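Local coordinates for protein probable mannosyltransferase KTR4 (Saccharomyces cerevisiae, PDB 5A07) that belongs to a family of GT-A-fold mannosyltransferases and binds guanosine-5'-diphosphate and a manganese ion in a shared pocket, at residues L108-N113 with R210-E215; H206-F211 with W352-V357; I269-T274 with Y348-G353. All blocks are in the same frame, centred on the assembly; numbering follows the deposited sequence.

Interaction 1: residues L108-N113 with R210-E215; sequences LSLVRN and RFYSKE. With GDP (guanosine-5'-diphosphate), chain F.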
loop_
_atom_site.group_PDB
_atom_site.type_symbol
_atom_site.label_atom_id
_atom_site.label_comp_id
_atom_site.label_asym_id
_atom_site.label_seq_id
_atom_site.Cartn_x
_atom_site.Cartn_y
_atom_site.Cartn_z
ATOM N N LEU B 108 -6.342 2.209 11.571
ATOM C CA LEU B 108 -7.250 3.077 10.884
ATOM C C LEU B 108 -8.143 2.334 9.919
ATOM O O LEU B 108 -7.667 1.528 9.113
ATOM C CB LEU B 108 -6.465 4.125 10.073
ATOM C CG LEU B 108 -7.317 4.971 9.113
ATOM C CD1 LEU B 108 -8.265 5.913 9.830
ATOM C CD2 LEU B 108 -6.430 5.794 8.187
ATOM N N SER B 109 -9.454 2.611 9.939
ATOM C CA SER B 109 -10.340 2.073 8.940
ATOM C C SER B 109 -11.295 3.171 8.447
ATOM O O SER B 109 -12.022 3.778 9.250
ATOM C CB SER B 109 -11.233 0.933 9.465
ATOM O OG SER B 109 -10.564 -0.064 10.223
ATOM N N LEU B 110 -11.342 3.305 7.138
ATOM C CA LEU B 110 -12.343 4.073 6.454
ATOM C C LEU B 110 -13.384 3.105 6.058
ATOM O O LEU B 110 -13.116 2.217 5.244
ATOM C CB LEU B 110 -11.733 4.689 5.198
ATOM C CG LEU B 110 -12.674 5.447 4.292
ATOM C CD1 LEU B 110 -13.068 6.785 4.936
ATOM C CD2 LEU B 110 -12.108 5.698 2.889
ATOM N N VAL B 111 -14.603 3.253 6.628
ATOM C CA VAL B 111 -15.660 2.305 6.380
ATOM C C VAL B 111 -17.035 2.968 6.411
ATOM O O VAL B 111 -17.169 4.060 6.962
ATOM C CB VAL B 111 -15.713 1.193 7.452
ATOM C CG1 VAL B 111 -14.576 0.195 7.228
ATOM C CG2 VAL B 111 -15.537 1.720 8.838
ATOM N N ARG B 112 -17.997 2.266 5.810
ATOM C CA ARG B 112 -19.368 2.682 5.785
ATOM C C ARG B 112 -20.102 2.015 6.934
ATOM O O ARG B 112 -19.650 1.023 7.499
ATOM C CB ARG B 112 -20.000 2.289 4.472
ATOM C CG ARG B 112 -19.499 3.054 3.261
ATOM C CD ARG B 112 -19.840 2.356 1.945
ATOM N NE ARG B 112 -18.886 1.233 1.927
ATOM C CZ ARG B 112 -18.229 0.762 0.876
ATOM N NH1 ARG B 112 -18.430 1.283 -0.316
ATOM N NH2 ARG B 112 -17.343 -0.225 1.041
ATOM N N ASN B 113 -21.252 2.585 7.334
ATOM C CA ASN B 113 -22.112 1.916 8.327
ATOM C C ASN B 113 -22.440 0.484 7.958
ATOM O O ASN B 113 -22.470 -0.439 8.818
ATOM C CB ASN B 113 -23.399 2.761 8.611
ATOM C CG ASN B 113 -23.068 4.001 9.474
ATOM O OD1 ASN B 113 -22.600 3.891 10.603
ATOM N ND2 ASN B 113 -23.260 5.172 8.905
ATOM N N ARG B 210 -9.017 9.348 -3.933
ATOM C CA ARG B 210 -8.443 10.639 -3.674
ATOM C C ARG B 210 -8.234 10.918 -2.172
ATOM O O ARG B 210 -7.152 11.436 -1.754
ATOM C CB ARG B 210 -9.371 11.685 -4.306
ATOM C CG ARG B 210 -9.022 13.130 -3.927
ATOM C CD ARG B 210 -9.841 14.022 -4.905
ATOM N NE ARG B 210 -9.814 15.409 -4.525
ATOM C CZ ARG B 210 -10.778 16.049 -3.855
ATOM N NH1 ARG B 210 -11.852 15.412 -3.461
ATOM N NH2 ARG B 210 -10.683 17.362 -3.651
ATOM N N PHE B 211 -9.245 10.589 -1.339
ATOM C CA PHE B 211 -9.151 10.810 0.103
ATOM C C PHE B 211 -7.957 9.968 0.675
ATOM O O PHE B 211 -7.175 10.481 1.472
ATOM C CB PHE B 211 -10.442 10.347 0.784
ATOM C CG PHE B 211 -10.400 10.390 2.274
ATOM C CD1 PHE B 211 -10.616 11.572 2.964
ATOM C CD2 PHE B 211 -10.188 9.244 3.013
ATOM C CE1 PHE B 211 -10.522 11.650 4.344
ATOM C CE2 PHE B 211 -10.097 9.298 4.426
ATOM C CZ PHE B 211 -10.265 10.516 5.098
ATOM N N TYR B 212 -7.880 8.708 0.268
ATOM C CA TYR B 212 -6.747 7.839 0.808
ATOM C C TYR B 212 -5.379 8.265 0.256
ATOM O O TYR B 212 -4.331 8.007 0.882
ATOM C CB TYR B 212 -7.041 6.348 0.593
ATOM C CG TYR B 212 -7.407 5.612 1.874
ATOM C CD1 TYR B 212 -6.687 5.831 3.051
ATOM C CD2 TYR B 212 -8.477 4.671 1.922
ATOM C CE1 TYR B 212 -7.002 5.155 4.221
ATOM C CE2 TYR B 212 -8.748 3.969 3.082
ATOM C CZ TYR B 212 -8.022 4.206 4.228
ATOM O OH TYR B 212 -8.289 3.502 5.422
ATOM N N SER B 213 -5.368 8.983 -0.872
ATOM C CA SER B 213 -4.123 9.475 -1.452
ATOM C C SER B 213 -3.660 10.680 -0.692
ATOM O O SER B 213 -2.491 10.757 -0.258
ATOM C CB SER B 213 -4.252 9.842 -2.954
ATOM O OG SER B 213 -4.580 8.724 -3.786
ATOM N N LYS B 214 -4.557 11.656 -0.492
ATOM C CA LYS B 214 -4.068 13.012 -0.096
ATOM C C LYS B 214 -4.706 13.723 1.072
ATOM O O LYS B 214 -4.223 14.777 1.498
ATOM C CB LYS B 214 -4.101 13.951 -1.329
ATOM C CG LYS B 214 -5.487 14.500 -1.686
ATOM C CD LYS B 214 -5.363 15.360 -2.953
ATOM C CE LYS B 214 -6.418 16.440 -3.102
ATOM N NZ LYS B 214 -6.479 17.283 -1.886
ATOM N N GLU B 215 -5.757 13.141 1.640
ATOM C CA GLU B 215 -6.519 13.847 2.677
ATOM C C GLU B 215 -6.596 13.139 4.029
ATOM O O GLU B 215 -6.695 13.832 5.054
ATOM C CB GLU B 215 -7.898 14.128 2.145
ATOM C CG GLU B 215 -8.834 14.892 3.093
ATOM C CD GLU B 215 -8.281 16.230 3.583
ATOM O OE1 GLU B 215 -7.449 16.806 2.872
ATOM O OE2 GLU B 215 -8.654 16.673 4.692
HETATM P PB GDP F . -11.141 -2.176 -3.041
HETATM O O1B GDP F . -12.033 -3.092 -3.790
HETATM O O2B GDP F . -10.326 -1.268 -3.763
HETATM O O3B GDP F . -10.484 -2.852 -1.898
HETATM O O3A GDP F . -12.232 -1.108 -2.490
HETATM P PA GDP F . -13.077 -1.048 -1.149
HETATM O O1A GDP F . -14.519 -0.905 -1.373
HETATM O O2A GDP F . -12.726 -2.033 -0.112
HETATM O "O5'" GDP F . -12.630 0.371 -0.620
HETATM C "C5'" GDP F . -11.425 0.735 0.065
HETATM C "C4'" GDP F . -11.659 1.170 1.501
HETATM O "O4'" GDP F . -12.443 2.369 1.464
HETATM C "C3'" GDP F . -12.410 0.166 2.359
HETATM O "O3'" GDP F . -11.981 0.322 3.734
HETATM C "C2'" GDP F . -13.874 0.591 2.166
HETATM O "O2'" GDP F . -14.679 0.264 3.291
HETATM C "C1'" GDP F . -13.711 2.067 2.079
HETATM N N9 GDP F . -14.719 2.740 1.226
HETATM C C8 GDP F . -14.942 2.602 -0.106
HETATM N N7 GDP F . -15.948 3.484 -0.498
HETATM C C5 GDP F . -16.322 4.181 0.618
HETATM C C6 GDP F . -17.304 5.249 0.884
HETATM O O6 GDP F . -17.960 5.626 -0.139
HETATM N N1 GDP F . -17.419 5.692 2.144
HETATM C C2 GDP F . -16.674 5.171 3.189
HETATM N N2 GDP F . -16.846 5.652 4.416
HETATM N N3 GDP F . -15.755 4.176 2.994
HETATM C C4 GDP F . -15.518 3.715 1.752
HETATM O O HOH W 1 -9.750 1.242 5.416
#
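Leu110 and Tyr212 carry most of this buried contact between strand 105-110 and helix 203-214. Their side chains slide past each other in opposite directions. Leu110 CB lies 3.7 Å from Tyr212 CE2, and Leu110 CD2 touches the same ring atom. Leu110 CG stands anti to the backbone N (chi1 175°), where it meets GDP N3 at 3.6 Å. The two methyls then part. Leu110 CD2 also reaches GDP O4', while Leu110 CD1 approaches Phe211 CE2 obliquely, at 3.9 Å. Leu110 thus fits between the helix and the nucleoside. Leu108, two residues earlier on the strand, meets Tyr212 tip to tip. Leu108 CD2 comes in at the ring edge, 4.1 Å from Tyr212 CE1. Phe216 meets the Tyr212 ring edge-to-face.

The looser side is at the Tyr212 hydroxyl, where a water fills in between protein and ligand. Leu110 N donates to this water at 3.1 Å. The water is also hydrogen-bonded to Tyr212 OH (2.7 Å) and to GDP O3'. From the Leu110 carbonyl onward the chain turns to the nucleotide. Leu110 O accepts bonds from both ribose hydroxyls, the shorter from GDP O3' at 2.7 Å. Partly exposed Arg112 lays one face of its guanidinium over the imidazole side of the guanine, and Asp115 forms a salt bridge with Arg112 NE. A parallel strand that ends at the ribose and base, with a helix packed on its last leucines, belongs to the Rossmann-like nucleotide-binding part of the GT-A fold.

Interaction 2: residues H206-F211 with W352-V357; sequences HNMCRF and WGDAPV. With GDP (guanosine-5'-diphosphate), chain F.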
loop_
_atom_site.group_PDB
_atom_site.type_symbol
_atom_site.label_atom_id
_atom_site.label_comp_id
_atom_site.label_asym_id
_atom_site.label_seq_id
_atom_site.Cartn_x
_atom_site.Cartn_y
_atom_site.Cartn_z
ATOM N N HIS B 206 -14.024 6.960 -6.682
ATOM C CA HIS B 206 -13.140 8.055 -7.004
ATOM C C HIS B 206 -12.821 8.908 -5.780
ATOM O O HIS B 206 -11.677 9.256 -5.501
ATOM C CB HIS B 206 -13.774 8.916 -8.113
ATOM C CG HIS B 206 -13.886 8.239 -9.433
ATOM N ND1 HIS B 206 -13.023 8.523 -10.477
ATOM C CD2 HIS B 206 -14.770 7.319 -9.924
ATOM C CE1 HIS B 206 -13.392 7.843 -11.555
ATOM N NE2 HIS B 206 -14.447 7.093 -11.251
ATOM N N ASN B 207 -13.837 9.280 -5.017
ATOM C CA ASN B 207 -13.641 10.097 -3.837
ATOM C C ASN B 207 -12.770 9.361 -2.835
ATOM O O ASN B 207 -11.980 9.993 -2.196
ATOM C CB ASN B 207 -14.979 10.430 -3.137
ATOM C CG ASN B 207 -15.852 11.365 -3.991
ATOM O OD1 ASN B 207 -15.391 12.043 -4.934
ATOM N ND2 ASN B 207 -17.103 11.431 -3.638
ATOM N N MET B 208 -13.003 8.069 -2.667
ATOM C CA MET B 208 -12.195 7.284 -1.727
ATOM C C MET B 208 -10.709 7.263 -2.112
ATOM O O MET B 208 -9.833 7.487 -1.287
ATOM C CB MET B 208 -12.744 5.905 -1.647
ATOM C CG MET B 208 -11.964 4.973 -0.686
ATOM S SD MET B 208 -10.520 4.168 -1.463
ATOM C CE MET B 208 -11.166 3.141 -2.775
ATOM N N CYS B 209 -10.457 7.033 -3.370
ATOM C CA CYS B 209 -9.073 6.964 -3.860
ATOM C C CYS B 209 -8.326 8.254 -3.632
ATOM O O CYS B 209 -7.156 8.329 -3.184
ATOM C CB CYS B 209 -9.072 6.611 -5.332
ATOM S SG CYS B 209 -9.527 4.942 -5.764
ATOM N N ARG B 210 -9.017 9.348 -3.933
ATOM C CA ARG B 210 -8.443 10.639 -3.674
ATOM C C ARG B 210 -8.234 10.918 -2.172
ATOM O O ARG B 210 -7.152 11.436 -1.754
ATOM C CB ARG B 210 -9.371 11.685 -4.306
ATOM C CG ARG B 210 -9.022 13.130 -3.927
ATOM C CD ARG B 210 -9.841 14.022 -4.905
ATOM N NE ARG B 210 -9.814 15.409 -4.525
ATOM C CZ ARG B 210 -10.778 16.049 -3.855
ATOM N NH1 ARG B 210 -11.852 15.412 -3.461
ATOM N NH2 ARG B 210 -10.683 17.362 -3.651
ATOM N N PHE B 211 -9.245 10.589 -1.339
ATOM C CA PHE B 211 -9.151 10.810 0.103
ATOM C C PHE B 211 -7.957 9.968 0.675
ATOM O O PHE B 211 -7.175 10.481 1.472
ATOM C CB PHE B 211 -10.442 10.347 0.784
ATOM C CG PHE B 211 -10.400 10.390 2.274
ATOM C CD1 PHE B 211 -10.616 11.572 2.964
ATOM C CD2 PHE B 211 -10.188 9.244 3.013
ATOM C CE1 PHE B 211 -10.522 11.650 4.344
ATOM C CE2 PHE B 211 -10.097 9.298 4.426
ATOM C CZ PHE B 211 -10.265 10.516 5.098
ATOM N N TRP B 352 -7.558 7.022 -10.966
ATOM C CA TRP B 352 -6.301 6.823 -10.302
ATOM C C TRP B 352 -6.534 6.301 -8.864
ATOM O O TRP B 352 -7.178 6.978 -8.063
ATOM C CB TRP B 352 -5.538 8.134 -10.218
ATOM C CG TRP B 352 -5.048 8.713 -11.509
ATOM C CD1 TRP B 352 -5.051 8.123 -12.711
ATOM C CD2 TRP B 352 -4.508 10.033 -11.700
ATOM N NE1 TRP B 352 -4.504 8.961 -13.640
ATOM C CE2 TRP B 352 -4.183 10.148 -13.041
ATOM C CE3 TRP B 352 -4.268 11.120 -10.859
ATOM C CZ2 TRP B 352 -3.624 11.310 -13.589
ATOM C CZ3 TRP B 352 -3.725 12.299 -11.414
ATOM C CH2 TRP B 352 -3.408 12.365 -12.758
ATOM N N GLY B 353 -5.992 5.124 -8.541
ATOM C CA GLY B 353 -6.060 4.554 -7.197
ATOM C C GLY B 353 -5.067 5.152 -6.228
ATOM O O GLY B 353 -4.001 5.665 -6.620
ATOM N N ASP B 354 -5.404 5.092 -4.953
ATOM C CA ASP B 354 -4.461 5.507 -3.921
ATOM C C ASP B 354 -3.149 4.672 -3.952
ATOM O O ASP B 354 -2.099 5.171 -3.619
ATOM C CB ASP B 354 -5.057 5.538 -2.550
ATOM C CG ASP B 354 -5.549 4.163 -2.070
ATOM O OD1 ASP B 354 -6.620 3.716 -2.470
ATOM O OD2 ASP B 354 -4.826 3.568 -1.269
ATOM N N ALA B 355 -3.261 3.410 -4.340
ATOM C CA ALA B 355 -2.120 2.495 -4.347
ATOM C C ALA B 355 -0.994 2.927 -5.338
ATOM O O ALA B 355 0.122 3.182 -4.898
ATOM C CB ALA B 355 -2.585 1.091 -4.575
ATOM N N PRO B 356 -1.303 3.150 -6.618
ATOM C CA PRO B 356 -0.217 3.664 -7.486
ATOM C C PRO B 356 0.308 5.022 -7.124
ATOM O O PRO B 356 1.495 5.300 -7.247
ATOM C CB PRO B 356 -0.826 3.601 -8.917
ATOM C CG PRO B 356 -2.331 3.566 -8.684
ATOM C CD PRO B 356 -2.525 2.840 -7.380
ATOM N N VAL B 357 -0.569 5.908 -6.680
ATOM C CA VAL B 357 -0.164 7.229 -6.260
ATOM C C VAL B 357 0.748 7.211 -5.076
ATOM O O VAL B 357 1.817 7.854 -5.064
ATOM C CB VAL B 357 -1.409 8.104 -5.981
ATOM C CG1 VAL B 357 -1.059 9.427 -5.287
ATOM C CG2 VAL B 357 -2.171 8.335 -7.280
HETATM P PB GDP F . -11.141 -2.176 -3.041
HETATM O O1B GDP F . -12.033 -3.092 -3.790
HETATM O O2B GDP F . -10.326 -1.268 -3.763
HETATM O O3B GDP F . -10.484 -2.852 -1.898
HETATM O O3A GDP F . -12.232 -1.108 -2.490
HETATM P PA GDP F . -13.077 -1.048 -1.149
HETATM O O1A GDP F . -14.519 -0.905 -1.373
HETATM O O2A GDP F . -12.726 -2.033 -0.112
HETATM O "O5'" GDP F . -12.630 0.371 -0.620
HETATM C "C5'" GDP F . -11.425 0.735 0.065
HETATM C "C4'" GDP F . -11.659 1.170 1.501
HETATM O "O4'" GDP F . -12.443 2.369 1.464
HETATM C "C3'" GDP F . -12.410 0.166 2.359
HETATM O "O3'" GDP F . -11.981 0.322 3.734
HETATM C "C2'" GDP F . -13.874 0.591 2.166
HETATM O "O2'" GDP F . -14.679 0.264 3.291
HETATM C "C1'" GDP F . -13.711 2.067 2.079
HETATM N N9 GDP F . -14.719 2.740 1.226
HETATM C C8 GDP F . -14.942 2.602 -0.106
HETATM N N7 GDP F . -15.948 3.484 -0.498
HETATM C C5 GDP F . -16.322 4.181 0.618
HETATM C C6 GDP F . -17.304 5.249 0.884
HETATM O O6 GDP F . -17.960 5.626 -0.139
HETATM N N1 GDP F . -17.419 5.692 2.144
HETATM C C2 GDP F . -16.674 5.171 3.189
HETATM N N2 GDP F . -16.846 5.652 4.416
HETATM N N3 GDP F . -15.755 4.176 2.994
HETATM C C4 GDP F . -15.518 3.715 1.752
#
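Cys209 and Asp354 bring two backbones close, their CA atoms 4.8 Å apart. The motif is a helix start packed on the flank of another helix. Gly353 takes the N-cap position of helix 354-365, and the flank is that of helix 203-214, which also lines the nucleotide pocket of this GT-A enzyme fold.

The first shell is mostly side chain against backbone. Cys209 CB rests on the carbonyl oxygen Trp352 O at 3.3 Å. Its sulfur is anti to the carbonyl carbon (chi1 -71°), and in this position Cys209 SG lies 3.8 Å from Gly353 CA. Asp354 answers in the other direction, with Asp354 CB 3.5 Å from Cys209 O. That carbonyl oxygen also receives a bond from Ser213 OG. Nearer the ligand, Met208 SD lies 4.1 Å from Asp354 OD1, a loose packing contact.

The next shell surrounds these groups. Asp354 OD2 forms a salt bridge with Arg230 and a hydrogen bond with Thr319 OG1, so the buried carboxylate has polar partners beyond the helix pair. Met208, bent at chi2 and chi3, touches the nucleotide with CG, SD and CE. Met208 CG is 3.4 Å from GDP O4', and the CE methyl packs on the ribose C5'. The Trp352 ring packs on Leu341 of helix 332-344 and gives its NE1 to Glu350 OE1 in a hydrogen bond. The first turn of helix 354-365 is closed by a weak bond, with Val357 N 3.4 Å from Gly353 O.

Interaction 3: residues I269-T274 with Y348-G353; sequences IETLWT and YYERWG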
loop_
_atom_site.group_PDB
_atom_site.type_symbol
_atom_site.label_atom_id
_atom_site.label_comp_id
_atom_site.label_asym_id
_atom_site.label_seq_id
_atom_site.Cartn_x
_atom_site.Cartn_y
_atom_site.Cartn_z
ATOM N N ILE B 269 -5.041 4.356 -15.205
ATOM C CA ILE B 269 -3.999 5.315 -14.932
ATOM C C ILE B 269 -3.262 5.729 -16.193
ATOM O O ILE B 269 -2.027 5.925 -16.206
ATOM C CB ILE B 269 -2.968 4.767 -13.904
ATOM C CG1 ILE B 269 -2.409 3.422 -14.342
ATOM C CG2 ILE B 269 -3.632 4.757 -12.532
ATOM C CD1 ILE B 269 -1.256 2.872 -13.455
ATOM N N GLU B 270 -4.020 5.938 -17.262
ATOM C CA GLU B 270 -3.420 6.285 -18.563
ATOM C C GLU B 270 -2.373 7.375 -18.496
ATOM O O GLU B 270 -1.272 7.212 -19.077
ATOM C CB GLU B 270 -4.518 6.680 -19.568
ATOM C CG GLU B 270 -3.934 7.008 -20.929
ATOM C CD GLU B 270 -5.005 7.159 -22.008
ATOM O OE1 GLU B 270 -6.134 7.519 -21.642
ATOM O OE2 GLU B 270 -4.702 6.909 -23.196
ATOM N N THR B 271 -2.629 8.476 -17.817
ATOM C CA THR B 271 -1.676 9.573 -17.731
ATOM C C THR B 271 -1.040 9.832 -16.386
ATOM O O THR B 271 -0.393 10.836 -16.194
ATOM C CB THR B 271 -2.284 10.935 -18.212
ATOM O OG1 THR B 271 -3.333 11.385 -17.316
ATOM C CG2 THR B 271 -2.805 10.804 -19.669
ATOM N N LEU B 272 -1.114 8.914 -15.449
ATOM C CA LEU B 272 -0.530 9.188 -14.140
ATOM C C LEU B 272 1.035 9.266 -14.164
ATOM O O LEU B 272 1.637 10.162 -13.609
ATOM C CB LEU B 272 -1.020 8.145 -13.117
ATOM C CG LEU B 272 -0.339 8.200 -11.747
ATOM C CD1 LEU B 272 -0.563 9.513 -11.040
ATOM C CD2 LEU B 272 -0.945 7.030 -10.933
ATOM N N TRP B 273 1.647 8.340 -14.848
ATOM C CA TRP B 273 3.125 8.349 -15.000
ATOM C C TRP B 273 3.598 9.600 -15.765
ATOM O O TRP B 273 4.510 10.273 -15.354
ATOM C CB TRP B 273 3.569 7.084 -15.791
ATOM C CG TRP B 273 5.049 7.035 -16.024
ATOM C CD1 TRP B 273 5.699 7.293 -17.201
ATOM C CD2 TRP B 273 6.068 6.836 -15.028
ATOM N NE1 TRP B 273 7.059 7.243 -17.001
ATOM C CE2 TRP B 273 7.309 6.925 -15.685
ATOM C CE3 TRP B 273 6.042 6.531 -13.661
ATOM C CZ2 TRP B 273 8.524 6.781 -15.013
ATOM C CZ3 TRP B 273 7.238 6.374 -12.980
ATOM C CH2 TRP B 273 8.477 6.464 -13.659
ATOM N N THR B 274 2.991 9.889 -16.903
ATOM C CA THR B 274 3.476 11.046 -17.731
ATOM C C THR B 274 3.319 12.317 -16.953
ATOM O O THR B 274 4.221 13.137 -16.920
ATOM C CB THR B 274 2.799 11.094 -19.119
ATOM O OG1 THR B 274 1.386 11.013 -18.982
ATOM C CG2 THR B 274 3.159 9.851 -19.898
ATOM N N TYR B 348 -10.575 11.855 -11.181
ATOM C CA TYR B 348 -11.936 11.842 -11.718
ATOM C C TYR B 348 -12.004 11.601 -13.222
ATOM O O TYR B 348 -12.815 10.791 -13.677
ATOM C CB TYR B 348 -12.672 13.153 -11.273
ATOM C CG TYR B 348 -12.855 13.245 -9.766
ATOM C CD1 TYR B 348 -13.841 12.514 -9.125
ATOM C CD2 TYR B 348 -12.038 14.006 -8.995
ATOM C CE1 TYR B 348 -14.006 12.598 -7.747
ATOM C CE2 TYR B 348 -12.216 14.088 -7.618
ATOM C CZ TYR B 348 -13.174 13.360 -7.015
ATOM O OH TYR B 348 -13.302 13.415 -5.671
ATOM N N TYR B 349 -11.121 12.235 -13.985
ATOM C CA TYR B 349 -11.078 12.000 -15.434
ATOM C C TYR B 349 -10.477 10.660 -15.812
ATOM O O TYR B 349 -10.765 10.106 -16.936
ATOM C CB TYR B 349 -10.275 13.106 -16.091
ATOM C CG TYR B 349 -10.872 14.509 -15.861
ATOM C CD1 TYR B 349 -12.265 14.746 -15.977
ATOM C CD2 TYR B 349 -10.057 15.596 -15.525
ATOM C CE1 TYR B 349 -12.810 16.030 -15.751
ATOM C CE2 TYR B 349 -10.593 16.857 -15.326
ATOM C CZ TYR B 349 -11.965 17.071 -15.437
ATOM O OH TYR B 349 -12.452 18.320 -15.226
ATOM N N GLU B 350 -9.665 10.100 -14.886
ATOM C CA GLU B 350 -9.244 8.741 -15.020
ATOM C C GLU B 350 -9.706 8.047 -13.727
ATOM O O GLU B 350 -10.659 8.511 -13.110
ATOM C CB GLU B 350 -7.739 8.754 -15.261
ATOM C CG GLU B 350 -7.388 9.430 -16.600
ATOM C CD GLU B 350 -5.889 9.526 -16.930
ATOM O OE1 GLU B 350 -5.002 8.798 -16.343
ATOM O OE2 GLU B 350 -5.585 10.396 -17.747
ATOM N N ARG B 351 -9.085 6.940 -13.316
ATOM C CA ARG B 351 -9.547 6.256 -12.098
ATOM C C ARG B 351 -8.302 5.982 -11.259
ATOM O O ARG B 351 -8.009 4.836 -10.879
ATOM C CB ARG B 351 -10.380 4.988 -12.412
ATOM C CG ARG B 351 -11.462 4.690 -11.286
ATOM C CD ARG B 351 -11.509 3.238 -10.878
ATOM N NE ARG B 351 -10.175 2.884 -10.379
ATOM C CZ ARG B 351 -9.719 1.644 -10.174
ATOM N NH1 ARG B 351 -10.495 0.626 -10.359
ATOM N NH2 ARG B 351 -8.454 1.442 -9.737
ATOM N N TRP B 352 -7.558 7.022 -10.966
ATOM C CA TRP B 352 -6.301 6.823 -10.302
ATOM C C TRP B 352 -6.534 6.301 -8.864
ATOM O O TRP B 352 -7.178 6.978 -8.063
ATOM C CB TRP B 352 -5.538 8.134 -10.218
ATOM C CG TRP B 352 -5.048 8.713 -11.509
ATOM C CD1 TRP B 352 -5.051 8.123 -12.711
ATOM C CD2 TRP B 352 -4.508 10.033 -11.700
ATOM N NE1 TRP B 352 -4.504 8.961 -13.640
ATOM C CE2 TRP B 352 -4.183 10.148 -13.041
ATOM C CE3 TRP B 352 -4.268 11.120 -10.859
ATOM C CZ2 TRP B 352 -3.624 11.310 -13.589
ATOM C CZ3 TRP B 352 -3.725 12.299 -11.414
ATOM C CH2 TRP B 352 -3.408 12.365 -12.758
ATOM N N GLY B 353 -5.992 5.124 -8.541
ATOM C CA GLY B 353 -6.060 4.554 -7.197
ATOM C C GLY B 353 -5.067 5.152 -6.228
ATOM O O GLY B 353 -4.001 5.665 -6.620
#
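Glu350 CG is anti to the carbonyl carbon (chi1 -65°) and the chain beyond it is extended, while Thr271 OG1 lies between its own backbone N and carbonyl carbon (chi1 67°). The two side chains cross at about a right angle. Two hydrogen bonds join them at the start of helix 272-282, in the GT-A fold: Thr271 is in the N-cap position, and the Glu350 carboxylate comes from the loop after helix 346-349. Thr271 N donates to Glu350 OE1 at 2.8 Å in a nearly straight bond (174°), on the syn side. A second bond, from Thr271 OG1 to Glu350 OE2, is modelled very short at 2.5 Å, and its exact length is doubtful.

Glu350 OE1 has a second donor. Trp352 NE1 reaches it at 2.8 Å from above the carboxylate plane, on the face opposite Thr271 N. OE1 thus links the threonine backbone and the indole. The nearby helix start would probably steady the negative charge, whereas the Glu270 carboxylate, close by but not in contact, would oppose it.

The indole also packs on 269-272. Leu272 CB makes a CH-pi contact over one face, 3.8 Å from the centroid of the Trp352 five-membered ring. Thr271 OG1 sits at the ring edge, in plane, 3.7 Å from Trp352 CZ2. From an oblique direction, Ile269 CG2 meets Trp352 CD1 at 3.7 Å.

In the fold
The three contacts run outward from the nucleotide. Interactions 1 and 2 have centres about 9 Å apart and share helix 203-214. Both touch GDP, and they meet where Leu110 CD2 lies 3.7 Å from Met208 CG. The bound manganese is about 7 Å from the Met208 side chain and about 9 Å from that of Tyr212; Glu232 and His381 bind it. Interaction 3 lies farther out, its centre about 10 Å from that of interaction 2 and about 19 Å from that of interaction 1. It shares Trp352 and Gly353 with interaction 2. A probable hydrogen bond between Asn207 OD1 and Tyr348 OH, 2.6 Å, also joins them.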